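Local structure of PT26-6P (Thermococcus sp., 2WB7) at residues 33-38 / 289-294; 56-61 / 65-70; 133-138 / 358-363; 363-366 / 370-373. The protein is of unknown function but is encoded by an extrachromosomal mobile element of a euryarchaeon, and combines two immunoglobulin-like domains with a helical domain. All blocks are in the same frame, centred on the assembly; numbering follows the deposited sequence.

Interaction 1 (33-38 / 289-294); sequences AKLRSD and TPNPGY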
loop_
_atom_site.group_PDB
_atom_site.type_symbol
_atom_site.label_atom_id
_atom_site.label_comp_id
_atom_site.label_asym_id
_atom_site.label_seq_id
_atom_site.Cartn_x
_atom_site.Cartn_y
_atom_site.Cartn_z
ATOM N N ALA A 33 -7.306 7.038 -7.197
ATOM C CA ALA A 33 -6.978 7.812 -8.384
ATOM C C ALA A 33 -5.564 7.491 -8.815
ATOM O O ALA A 33 -5.316 7.220 -9.973
ATOM C CB ALA A 33 -7.110 9.285 -8.108
ATOM N N LYS A 34 -4.630 7.529 -7.876
ATOM C CA LYS A 34 -3.235 7.215 -8.188
ATOM C C LYS A 34 -3.071 5.824 -8.836
ATOM O O LYS A 34 -2.083 5.558 -9.509
ATOM C CB LYS A 34 -2.374 7.283 -6.921
ATOM C CG LYS A 34 -2.050 8.670 -6.367
ATOM C CD LYS A 34 -0.953 8.531 -5.282
ATOM C CE LYS A 34 -0.365 9.870 -4.830
ATOM N NZ LYS A 34 -1.256 10.596 -3.873
ATOM N N LEU A 35 -4.036 4.940 -8.614
ATOM C CA LEU A 35 -3.932 3.566 -9.089
ATOM C C LEU A 35 -4.821 3.306 -10.291
ATOM O O LEU A 35 -4.913 2.171 -10.745
ATOM C CB LEU A 35 -4.336 2.590 -7.983
ATOM C CG LEU A 35 -3.536 2.668 -6.688
ATOM C CD1 LEU A 35 -4.108 1.732 -5.639
ATOM C CD2 LEU A 35 -2.081 2.352 -6.956
ATOM N N ARG A 36 -5.502 4.339 -10.776
ATOM C CA ARG A 36 -6.382 4.228 -11.938
ATOM C C ARG A 36 -5.538 3.919 -13.156
ATOM O O ARG A 36 -4.512 4.565 -13.380
ATOM C CB ARG A 36 -7.113 5.551 -12.182
ATOM C CG ARG A 36 -8.484 5.414 -12.812
ATOM C CD ARG A 36 -8.898 6.690 -13.546
ATOM N NE ARG A 36 -8.384 6.698 -14.917
ATOM C CZ ARG A 36 -7.272 7.325 -15.303
ATOM N NH1 ARG A 36 -6.551 8.016 -14.424
ATOM N NH2 ARG A 36 -6.878 7.266 -16.572
ATOM N N SER A 37 -5.954 2.931 -13.943
ATOM C CA SER A 37 -5.204 2.614 -15.159
ATOM C C SER A 37 -5.989 2.799 -16.461
ATOM O O SER A 37 -7.211 2.932 -16.471
ATOM C CB SER A 37 -4.637 1.196 -15.095
ATOM O OG SER A 37 -3.362 1.138 -15.717
ATOM N N ASP A 38 -5.251 2.822 -17.559
ATOM C CA ASP A 38 -5.836 2.750 -18.875
ATOM C C ASP A 38 -5.432 1.435 -19.496
ATOM O O ASP A 38 -4.405 0.852 -19.131
ATOM C CB ASP A 38 -5.347 3.901 -19.740
ATOM C CG ASP A 38 -6.266 5.096 -19.667
ATOM O OD1 ASP A 38 -7.485 4.882 -19.478
ATOM O OD2 ASP A 38 -5.778 6.245 -19.800
ATOM N N THR A 289 -11.554 -0.645 1.325
ATOM C CA THR A 289 -12.369 -0.159 0.200
ATOM C C THR A 289 -12.066 -0.935 -1.058
ATOM O O THR A 289 -10.903 -1.057 -1.438
ATOM C CB THR A 289 -12.048 1.315 -0.156
ATOM O OG1 THR A 289 -11.697 2.036 1.026
ATOM C CG2 THR A 289 -13.232 1.994 -0.820
ATOM N N PRO A 290 -13.102 -1.459 -1.724
ATOM C CA PRO A 290 -12.793 -2.016 -3.030
ATOM C C PRO A 290 -12.308 -0.849 -3.876
ATOM O O PRO A 290 -12.714 0.290 -3.639
ATOM C CB PRO A 290 -14.146 -2.522 -3.523
ATOM C CG PRO A 290 -15.155 -1.692 -2.768
ATOM C CD PRO A 290 -14.537 -1.542 -1.407
ATOM N N ASN A 291 -11.415 -1.117 -4.820
ATOM C CA ASN A 291 -10.853 -0.061 -5.648
ATOM C C ASN A 291 -11.691 0.105 -6.924
ATOM O O ASN A 291 -11.641 -0.742 -7.831
ATOM C CB ASN A 291 -9.384 -0.346 -5.951
ATOM C CG ASN A 291 -8.842 0.551 -7.017
ATOM O OD1 ASN A 291 -9.604 1.233 -7.700
ATOM N ND2 ASN A 291 -7.522 0.564 -7.178
ATOM N N PRO A 292 -12.463 1.211 -6.986
ATOM C CA PRO A 292 -13.679 1.362 -7.798
ATOM C C PRO A 292 -13.488 1.072 -9.284
ATOM O O PRO A 292 -12.689 1.743 -9.946
ATOM C CB PRO A 292 -14.058 2.844 -7.599
ATOM C CG PRO A 292 -13.321 3.293 -6.367
ATOM C CD PRO A 292 -12.054 2.490 -6.367
ATOM N N GLY A 293 -14.213 0.084 -9.808
ATOM C CA GLY A 293 -14.217 -0.169 -11.250
ATOM C C GLY A 293 -12.820 -0.313 -11.813
ATOM O O GLY A 293 -12.502 0.225 -12.870
ATOM N N TYR A 294 -11.976 -1.043 -11.105
ATOM C CA TYR A 294 -10.661 -1.315 -11.620
ATOM C C TYR A 294 -10.775 -2.464 -12.593
ATOM O O TYR A 294 -9.914 -2.644 -13.444
ATOM C CB TYR A 294 -9.708 -1.690 -10.497
ATOM C CG TYR A 294 -8.385 -2.182 -10.996
ATOM C CD1 TYR A 294 -7.482 -1.311 -11.587
ATOM C CD2 TYR A 294 -8.039 -3.522 -10.892
ATOM C CE1 TYR A 294 -6.263 -1.759 -12.058
ATOM C CE2 TYR A 294 -6.823 -3.980 -11.362
ATOM C CZ TYR A 294 -5.943 -3.090 -11.942
ATOM O OH TYR A 294 -4.730 -3.524 -12.405
#
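Leu35 and Asn291 meet aliphatic chain against amide: ND2 of Asn291 lies 3.9 Å from CB of Leu35 and equally far from its CD1, the two side chains crossing obliquely. Leu35 reaches across with CG set beside its backbone N and opposite its carbonyl carbon (chi1 -58°), which brings CD1 as well as CB within range of the amide. Asn291 does the reverse: its CG stands opposite the backbone N (chi1 168°), carrying the nitrogen of the amide over to the leucine. Both residues are buried, and the meeting is one of van der Waals packing. Here the chain leaving helix 21-34 runs past the end of strand 281-290 of the second immunoglobulin-like domain, where Asn291 to Tyr294 form a type II beta turn. Gly293 takes the third turn position with positive phi (52°), and a weak bond of 3.3 Å from Tyr294 N to Asn291 O closes the turn. The turn returns Tyr294 to the contact, its CE1 4.4 Å from the carbonyl oxygen of Leu35, which approaches the ring obliquely. Beyond the pair, the phenol ring of Tyr294 packs on Pro58, Phe67 and Pro68, and its OH makes a weak hydrogen bond to Leu60 O. Ser37, whose CB is directed toward the turn segment, has its OG hydrogen-bonded to Leu60 N.

Interaction 2 (56-61 / 65-70); sequences YGPGLI and SAFPVQ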
loop_
_atom_site.group_PDB
_atom_site.type_symbol
_atom_site.label_atom_id
_atom_site.label_comp_id
_atom_site.label_asym_id
_atom_site.label_seq_id
_atom_site.Cartn_x
_atom_site.Cartn_y
_atom_site.Cartn_z
ATOM N N TYR A 56 -5.733 -7.120 -24.330
ATOM C CA TYR A 56 -5.537 -5.872 -23.598
ATOM C C TYR A 56 -5.635 -6.045 -22.082
ATOM O O TYR A 56 -6.483 -6.791 -21.577
ATOM C CB TYR A 56 -6.580 -4.847 -24.023
ATOM C CG TYR A 56 -6.658 -4.615 -25.500
ATOM C CD1 TYR A 56 -5.892 -3.629 -26.104
ATOM C CD2 TYR A 56 -7.514 -5.368 -26.291
ATOM C CE1 TYR A 56 -5.959 -3.412 -27.453
ATOM C CE2 TYR A 56 -7.600 -5.150 -27.641
ATOM C CZ TYR A 56 -6.818 -4.168 -28.222
ATOM O OH TYR A 56 -6.895 -3.950 -29.582
ATOM N N GLY A 57 -4.777 -5.327 -21.362
ATOM C CA GLY A 57 -4.860 -5.267 -19.909
ATOM C C GLY A 57 -4.424 -3.903 -19.410
ATOM O O GLY A 57 -4.050 -3.048 -20.203
ATOM N N PRO A 58 -4.463 -3.699 -18.085
ATOM C CA PRO A 58 -4.102 -2.407 -17.499
ATOM C C PRO A 58 -2.686 -2.008 -17.880
ATOM O O PRO A 58 -1.875 -2.868 -18.216
ATOM C CB PRO A 58 -4.186 -2.662 -15.992
ATOM C CG PRO A 58 -5.068 -3.859 -15.851
ATOM C CD PRO A 58 -4.806 -4.701 -17.061
ATOM N N GLY A 59 -2.404 -0.710 -17.848
ATOM C CA GLY A 59 -1.053 -0.219 -18.057
ATOM C C GLY A 59 -0.245 -0.377 -16.784
ATOM O O GLY A 59 0.963 -0.612 -16.824
ATOM N N LEU A 60 -0.919 -0.258 -15.644
ATOM C CA LEU A 60 -0.287 -0.490 -14.355
ATOM C C LEU A 60 -1.032 -1.545 -13.512
ATOM O O LEU A 60 -2.245 -1.440 -13.269
ATOM C CB LEU A 60 -0.212 0.823 -13.587
ATOM C CG LEU A 60 0.486 0.703 -12.237
ATOM C CD1 LEU A 60 1.986 0.971 -12.409
ATOM C CD2 LEU A 60 -0.158 1.650 -11.192
ATOM N N ILE A 61 -0.300 -2.568 -13.084
ATOM C CA ILE A 61 -0.796 -3.529 -12.103
ATOM C C ILE A 61 0.105 -3.398 -10.889
ATOM O O ILE A 61 1.325 -3.494 -11.004
ATOM C CB ILE A 61 -0.687 -4.973 -12.612
ATOM C CG1 ILE A 61 -1.364 -5.118 -13.973
ATOM C CG2 ILE A 61 -1.276 -5.965 -11.604
ATOM C CD1 ILE A 61 -1.311 -6.541 -14.526
ATOM N N SER A 65 -1.944 -8.177 -7.765
ATOM C CA SER A 65 -3.379 -8.004 -7.996
ATOM C C SER A 65 -3.908 -8.812 -9.179
ATOM O O SER A 65 -3.173 -9.225 -10.071
ATOM C CB SER A 65 -3.735 -6.542 -8.205
ATOM O OG SER A 65 -2.881 -5.713 -7.463
ATOM N N ALA A 66 -5.209 -9.044 -9.155
ATOM C CA ALA A 66 -5.907 -9.634 -10.267
ATOM C C ALA A 66 -6.284 -8.462 -11.168
ATOM O O ALA A 66 -6.384 -7.333 -10.698
ATOM C CB ALA A 66 -7.135 -10.361 -9.768
ATOM N N PHE A 67 -6.473 -8.700 -12.456
ATOM C CA PHE A 67 -6.697 -7.575 -13.359
ATOM C C PHE A 67 -7.566 -7.978 -14.520
ATOM O O PHE A 67 -7.555 -9.135 -14.928
ATOM C CB PHE A 67 -5.362 -7.036 -13.866
ATOM C CG PHE A 67 -4.470 -8.092 -14.428
ATOM C CD1 PHE A 67 -4.557 -8.457 -15.759
ATOM C CD2 PHE A 67 -3.552 -8.731 -13.626
ATOM C CE1 PHE A 67 -3.728 -9.443 -16.280
ATOM C CE2 PHE A 67 -2.722 -9.715 -14.133
ATOM C CZ PHE A 67 -2.811 -10.073 -15.460
ATOM N N PRO A 68 -8.317 -7.018 -15.067
ATOM C CA PRO A 68 -9.202 -7.368 -16.155
ATOM C C PRO A 68 -8.382 -7.544 -17.415
ATOM O O PRO A 68 -7.457 -6.773 -17.671
ATOM C CB PRO A 68 -10.119 -6.140 -16.278
ATOM C CG PRO A 68 -9.426 -5.019 -15.574
ATOM C CD PRO A 68 -8.160 -5.560 -14.932
ATOM N N VAL A 69 -8.709 -8.567 -18.189
ATOM C CA VAL A 69 -8.086 -8.764 -19.479
ATOM C C VAL A 69 -9.168 -8.720 -20.525
ATOM O O VAL A 69 -10.182 -9.409 -20.403
ATOM C CB VAL A 69 -7.373 -10.123 -19.581
ATOM C CG1 VAL A 69 -6.933 -10.381 -21.024
ATOM C CG2 VAL A 69 -6.191 -10.171 -18.644
ATOM N N GLN A 70 -8.956 -7.897 -21.545
ATOM C CA GLN A 70 -9.850 -7.860 -22.690
ATOM C C GLN A 70 -9.225 -8.549 -23.896
ATOM O O GLN A 70 -8.052 -8.342 -24.223
ATOM C CB GLN A 70 -10.226 -6.424 -23.034
ATOM C CG GLN A 70 -11.542 -6.001 -22.435
ATOM C CD GLN A 70 -11.831 -4.534 -22.646
ATOM O OE1 GLN A 70 -11.201 -3.682 -22.034
ATOM N NE2 GLN A 70 -12.799 -4.234 -23.504
#
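Ile61 lays its terminal CD1 over one face of the Phe67 ring, 3.5 Å from the ring centroid and 20° off the normal, a CH-pi contact shifted somewhat toward the rim. The isoleucine reaches the ring because CG1 lies beside its own backbone N and the chain then runs straight out to CD1 (chi2 -179°). Phe67 has CG between its backbone N and carbonyl carbon (chi1 51°), a torsion that turns the ring under Ile61 CD1; Met128, Phe163 and Ile165 pack on the same side chain from outside the hairpin. A leucine in place of Phe67 would probably leave Ile61 CD1 without a flat face to rest on and open a gap toward Phe163 and Ile165. Next along, Pro58 wedges against the opposite strand, its CG 3.8 Å from Phe67 CB and 3.6 Å from Pro68 CD. These residues belong to the beta hairpin of strands 52-62 and 66-75 in the first immunoglobulin-like domain. Past the prolines the strands come into register at one pair, Tyr56 and Gln70, antiparallel and hydrogen-bonded, with Tyr56 N to Gln70 O at 2.6 Å and Gln70 N to Tyr56 O at 2.7 Å. Val69 CA adds a CH...O contact of 3.3 Å to Tyr56 O. On the sheet face carrying Tyr56 and Gln70, their CB atoms stand 4.1 Å apart, and Gln70 O lies at the edge of the tyrosine ring.

Interaction 3 (133-138 / 358-363); sequences PLVYQI and LVYAYV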
loop_
_atom_site.group_PDB
_atom_site.type_symbol
_atom_site.label_atom_id
_atom_site.label_comp_id
_atom_site.label_asym_id
_atom_site.label_seq_id
_atom_site.Cartn_x
_atom_site.Cartn_y
_atom_site.Cartn_z
ATOM N N PRO A 133 3.109 -16.564 -4.739
ATOM C CA PRO A 133 3.752 -17.414 -3.747
ATOM C C PRO A 133 3.240 -17.228 -2.313
ATOM O O PRO A 133 3.136 -18.213 -1.571
ATOM C CB PRO A 133 5.220 -16.997 -3.821
ATOM C CG PRO A 133 5.347 -16.093 -4.991
ATOM C CD PRO A 133 4.006 -15.514 -5.234
ATOM N N LEU A 134 2.905 -15.995 -1.930
ATOM C CA LEU A 134 2.506 -15.690 -0.553
ATOM C C LEU A 134 1.024 -15.950 -0.185
ATOM O O LEU A 134 0.686 -16.071 1.002
ATOM C CB LEU A 134 2.880 -14.243 -0.223
ATOM C CG LEU A 134 4.381 -14.014 -0.142
ATOM C CD1 LEU A 134 4.706 -12.667 0.493
ATOM C CD2 LEU A 134 5.018 -15.156 0.647
ATOM N N VAL A 135 0.153 -16.037 -1.187
ATOM C CA VAL A 135 -1.295 -15.984 -0.941
ATOM C C VAL A 135 -1.807 -16.917 0.165
ATOM O O VAL A 135 -2.650 -16.515 0.969
ATOM C CB VAL A 135 -2.127 -16.203 -2.249
ATOM C CG1 VAL A 135 -1.827 -17.551 -2.844
ATOM C CG2 VAL A 135 -3.618 -16.086 -1.975
ATOM N N TYR A 136 -1.316 -18.153 0.212
ATOM C CA TYR A 136 -1.841 -19.112 1.191
ATOM C C TYR A 136 -1.237 -18.927 2.572
ATOM O O TYR A 136 -1.885 -19.183 3.588
ATOM C CB TYR A 136 -1.632 -20.549 0.727
ATOM C CG TYR A 136 -2.331 -20.863 -0.568
ATOM C CD1 TYR A 136 -3.656 -20.483 -0.779
ATOM C CD2 TYR A 136 -1.675 -21.546 -1.583
ATOM C CE1 TYR A 136 -4.309 -20.768 -1.976
ATOM C CE2 TYR A 136 -2.316 -21.842 -2.779
ATOM C CZ TYR A 136 -3.632 -21.447 -2.971
ATOM O OH TYR A 136 -4.272 -21.726 -4.165
ATOM N N GLN A 137 0.008 -18.477 2.609
ATOM C CA GLN A 137 0.640 -18.166 3.876
ATOM C C GLN A 137 -0.052 -16.990 4.532
ATOM O O GLN A 137 -0.166 -16.928 5.754
ATOM C CB GLN A 137 2.094 -17.823 3.648
ATOM C CG GLN A 137 2.755 -18.775 2.709
ATOM C CD GLN A 137 4.243 -18.686 2.805
ATOM O OE1 GLN A 137 4.809 -18.926 3.869
ATOM N NE2 GLN A 137 4.897 -18.331 1.698
ATOM N N ILE A 138 -0.493 -16.040 3.714
ATOM C CA ILE A 138 -1.206 -14.889 4.228
ATOM C C ILE A 138 -2.565 -15.341 4.711
ATOM O O ILE A 138 -3.021 -14.945 5.788
ATOM C CB ILE A 138 -1.372 -13.813 3.169
ATOM C CG1 ILE A 138 -0.002 -13.366 2.676
ATOM C CG2 ILE A 138 -2.094 -12.630 3.740
ATOM C CD1 ILE A 138 0.766 -12.599 3.698
ATOM N N LEU A 358 -3.921 -7.586 7.540
ATOM C CA LEU A 358 -3.982 -8.565 6.478
ATOM C C LEU A 358 -5.435 -8.826 6.074
ATOM O O LEU A 358 -6.293 -9.092 6.917
ATOM C CB LEU A 358 -3.326 -9.863 6.939
ATOM C CG LEU A 358 -1.883 -9.797 7.458
ATOM C CD1 LEU A 358 -1.425 -11.187 7.819
ATOM C CD2 LEU A 358 -0.934 -9.203 6.445
ATOM N N VAL A 359 -5.699 -8.748 4.771
ATOM C CA VAL A 359 -6.998 -9.107 4.207
ATOM C C VAL A 359 -6.846 -10.123 3.086
ATOM O O VAL A 359 -5.900 -10.075 2.286
ATOM C CB VAL A 359 -7.733 -7.887 3.655
ATOM C CG1 VAL A 359 -9.176 -8.241 3.344
ATOM C CG2 VAL A 359 -7.676 -6.763 4.670
ATOM N N TYR A 360 -7.798 -11.041 3.038
ATOM C CA TYR A 360 -7.809 -12.118 2.073
ATOM C C TYR A 360 -9.213 -12.180 1.502
ATOM O O TYR A 360 -10.180 -12.290 2.257
ATOM C CB TYR A 360 -7.481 -13.422 2.790
ATOM C CG TYR A 360 -7.531 -14.663 1.941
ATOM C CD1 TYR A 360 -6.434 -15.056 1.186
ATOM C CD2 TYR A 360 -8.661 -15.466 1.927
ATOM C CE1 TYR A 360 -6.471 -16.209 0.411
ATOM C CE2 TYR A 360 -8.714 -16.624 1.156
ATOM C CZ TYR A 360 -7.618 -16.988 0.402
ATOM O OH TYR A 360 -7.671 -18.143 -0.354
ATOM N N ALA A 361 -9.339 -12.092 0.180
ATOM C CA ALA A 361 -10.663 -12.169 -0.443
ATOM C C ALA A 361 -10.649 -12.924 -1.774
ATOM O O ALA A 361 -9.599 -13.357 -2.245
ATOM C CB ALA A 361 -11.275 -10.779 -0.600
ATOM N N TYR A 362 -11.831 -13.094 -2.355
ATOM C CA TYR A 362 -11.976 -13.747 -3.640
ATOM C C TYR A 362 -12.614 -12.806 -4.633
ATOM O O TYR A 362 -13.613 -12.148 -4.338
ATOM C CB TYR A 362 -12.855 -14.982 -3.516
ATOM C CG TYR A 362 -12.239 -16.083 -2.691
ATOM C CD1 TYR A 362 -11.383 -17.002 -3.268
ATOM C CD2 TYR A 362 -12.514 -16.204 -1.330
ATOM C CE1 TYR A 362 -10.809 -18.016 -2.518
ATOM C CE2 TYR A 362 -11.940 -17.213 -0.577
ATOM C CZ TYR A 362 -11.092 -18.114 -1.180
ATOM O OH TYR A 362 -10.519 -19.113 -0.440
ATOM N N VAL A 363 -12.016 -12.727 -5.806
ATOM C CA VAL A 363 -12.656 -12.094 -6.933
ATOM C C VAL A 363 -13.381 -13.208 -7.659
ATOM O O VAL A 363 -12.745 -14.171 -8.106
ATOM C CB VAL A 363 -11.611 -11.505 -7.864
ATOM C CG1 VAL A 363 -12.269 -10.964 -9.117
ATOM C CG2 VAL A 363 -10.807 -10.431 -7.129
#
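Val135 opens the helix-on-sheet packing between helix 135-144 and strand 350-364, a junction of the first immunoglobulin-like domain with the second. Its CG2, opposite the backbone N, comes up at the edge of the Tyr360 ring, near the ring plane, at 3.7 Å from CE1. The other branch, CG1, turns to the next residue and sits over the centre of the Tyr136 ring, 3.9 Å above its plane, so the valine serves both neighbours with separate methyls. Trp374, from the adjoining strand, also packs on it. One turn on from Leu134, Ile138 N bonds to Leu134 O at 3.0 Å, a helical i to i-4 bond, and the Ile138 side chain is directed toward the strand. There its CG2 stands 4.4 Å from Leu358 CD1, a loose apolar meeting; Ile155 of helix 149-157 also packs on Ile138, and Ala141 and Ile142 pack on Leu358. On the strand, the side chains of Leu358 and Tyr360 face the helix, while that of Val359 between them points away. Tyr360 swings its ring toward Val135 with CG opposite the backbone N (chi1 177°). Replacing Tyr360 with a serine is likely to open a gap beside Val135 and leave the Tyr362 hydroxyl without its partner: Tyr362 OH lies in the plane of the Tyr360 ring, hydrogen-bonded to Tyr360 OH at 3.0 Å.

Interaction 4 (363-366 / 370-373); sequences VERD and KIPI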
loop_
_atom_site.group_PDB
_atom_site.type_symbol
_atom_site.label_atom_id
_atom_site.label_comp_id
_atom_site.label_asym_id
_atom_site.label_seq_id
_atom_site.Cartn_x
_atom_site.Cartn_y
_atom_site.Cartn_z
ATOM N N VAL A 363 -12.016 -12.727 -5.806
ATOM C CA VAL A 363 -12.656 -12.094 -6.933
ATOM C C VAL A 363 -13.381 -13.208 -7.659
ATOM O O VAL A 363 -12.745 -14.171 -8.106
ATOM C CB VAL A 363 -11.611 -11.505 -7.864
ATOM C CG1 VAL A 363 -12.269 -10.964 -9.117
ATOM C CG2 VAL A 363 -10.807 -10.431 -7.129
ATOM N N GLU A 364 -14.705 -13.110 -7.751
ATOM C CA GLU A 364 -15.472 -14.131 -8.460
ATOM C C GLU A 364 -15.738 -13.742 -9.904
ATOM O O GLU A 364 -16.546 -12.852 -10.191
ATOM C CB GLU A 364 -16.796 -14.457 -7.780
ATOM C CG GLU A 364 -17.248 -15.845 -8.190
ATOM C CD GLU A 364 -18.741 -15.972 -8.485
ATOM O OE1 GLU A 364 -19.567 -15.205 -7.929
ATOM O OE2 GLU A 364 -19.078 -16.883 -9.277
ATOM N N ARG A 365 -15.042 -14.425 -10.804
ATOM C CA ARG A 365 -15.138 -14.193 -12.231
ATOM C C ARG A 365 -16.486 -14.668 -12.767
ATOM O O ARG A 365 -17.079 -15.617 -12.246
ATOM C CB ARG A 365 -14.015 -14.953 -12.916
ATOM C CG ARG A 365 -13.544 -14.352 -14.187
ATOM C CD ARG A 365 -12.167 -14.891 -14.498
ATOM N NE ARG A 365 -12.166 -16.348 -14.486
ATOM C CZ ARG A 365 -11.157 -17.099 -14.920
ATOM N NH1 ARG A 365 -10.054 -16.535 -15.384
ATOM N NH2 ARG A 365 -11.249 -18.415 -14.885
ATOM N N ASP A 366 -16.972 -14.007 -13.813
ATOM C CA ASP A 366 -18.299 -14.316 -14.358
ATOM C C ASP A 366 -18.481 -15.803 -14.665
ATOM O O ASP A 366 -19.595 -16.289 -14.645
ATOM C CB ASP A 366 -18.585 -13.486 -15.608
ATOM C CG ASP A 366 -17.511 -13.655 -16.673
ATOM O OD1 ASP A 366 -16.477 -14.315 -16.382
ATOM O OD2 ASP A 366 -17.701 -13.130 -17.798
ATOM N N LYS A 370 -13.242 -18.748 -8.759
ATOM C CA LYS A 370 -12.965 -17.765 -7.693
ATOM C C LYS A 370 -11.476 -17.535 -7.438
ATOM O O LYS A 370 -10.786 -18.445 -7.009
ATOM C CB LYS A 370 -13.664 -18.180 -6.402
ATOM C CG LYS A 370 -15.090 -17.723 -6.345
ATOM C CD LYS A 370 -15.923 -18.652 -5.516
ATOM C CE LYS A 370 -17.415 -18.419 -5.775
ATOM N NZ LYS A 370 -17.861 -18.706 -7.204
ATOM N N ILE A 371 -10.992 -16.317 -7.696
ATOM C CA ILE A 371 -9.556 -16.007 -7.615
ATOM C C ILE A 371 -9.163 -15.314 -6.293
ATOM O O ILE A 371 -9.616 -14.201 -6.010
ATOM C CB ILE A 371 -9.124 -15.089 -8.779
ATOM C CG1 ILE A 371 -9.491 -15.711 -10.118
ATOM C CG2 ILE A 371 -7.648 -14.832 -8.748
ATOM C CD1 ILE A 371 -9.077 -14.877 -11.298
ATOM N N PRO A 372 -8.288 -15.959 -5.494
ATOM C CA PRO A 372 -7.937 -15.454 -4.164
ATOM C C PRO A 372 -6.974 -14.267 -4.228
ATOM O O PRO A 372 -5.961 -14.336 -4.927
ATOM C CB PRO A 372 -7.231 -16.649 -3.508
ATOM C CG PRO A 372 -7.291 -17.778 -4.512
ATOM C CD PRO A 372 -7.510 -17.155 -5.839
ATOM N N ILE A 373 -7.278 -13.189 -3.515
ATOM C CA ILE A 373 -6.345 -12.075 -3.440
ATOM C C ILE A 373 -6.093 -11.711 -1.988
ATOM O O ILE A 373 -6.938 -11.982 -1.114
ATOM C CB ILE A 373 -6.859 -10.844 -4.176
ATOM C CG1 ILE A 373 -8.299 -10.556 -3.767
ATOM C CG2 ILE A 373 -6.753 -11.050 -5.679
ATOM C CD1 ILE A 373 -8.823 -9.283 -4.341
#
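Glu364 and Lys370 are brought together by two bends: the glutamate, with CG opposite its backbone N (chi1 -157°), turns at chi2, while the lysine runs extended until a turn at its last torsion (chi4 63°) folds NZ over to the carboxylate. The side chains lie alongside each other and point the same way, with Glu364 CG 3.4 Å from Lys370 CG, and finish in a salt bridge of 3.0 Å between OE2 and NZ. Lys370 NZ also donates to Gly368 O in the connecting turn, and two acceptors therefore hold the ammonium in place. Beneath the charges, on the other face, Val363 stands beside Ile371, and its CG2 touches Ile373 CD1 diagonally at 3.6 Å. Arg365 adds a marginal touch, CD to Ile371 CD1 at 4.4 Å; its guanidinium binds Trp103 O and Val127 O and forms a salt bridge with Asp367. Two backbone bonds join Val363 and Ile371, N to O and O to N, each 2.8 Å long. Val363 with Ile371 is thus an antiparallel hydrogen-bonded pair and Glu364 with Lys370 the non-hydrogen-bonded pair next to it, the alternation of antiparallel strands, here at the turn end of the beta hairpin of strands 350-364 and 370-379 in the second immunoglobulin-like domain.

Overall arrangement
Interactions 2 and 4 are local beta hairpins, one in each immunoglobulin-like domain, stitched by backbone bonds; interactions 1 and 3 join pieces more than 200 residues apart and rest mainly on side-chain packing, with no hydrogen bonds between their segments. Interactions 3 and 4 share Val363 and the neighbouring strands 350-364 and 370-379, linked by a backbone bond between Ala361 O and Ile373 N. Interactions 1 and 2 meet through Ser37 OG and Leu60 N, while Ala66 of interaction 2 touches Ile373 of interaction 4, from the other domain. All four are largely buried; interaction 4 also reaches the surface at Lys370 and alone carries a salt bridge between its segments.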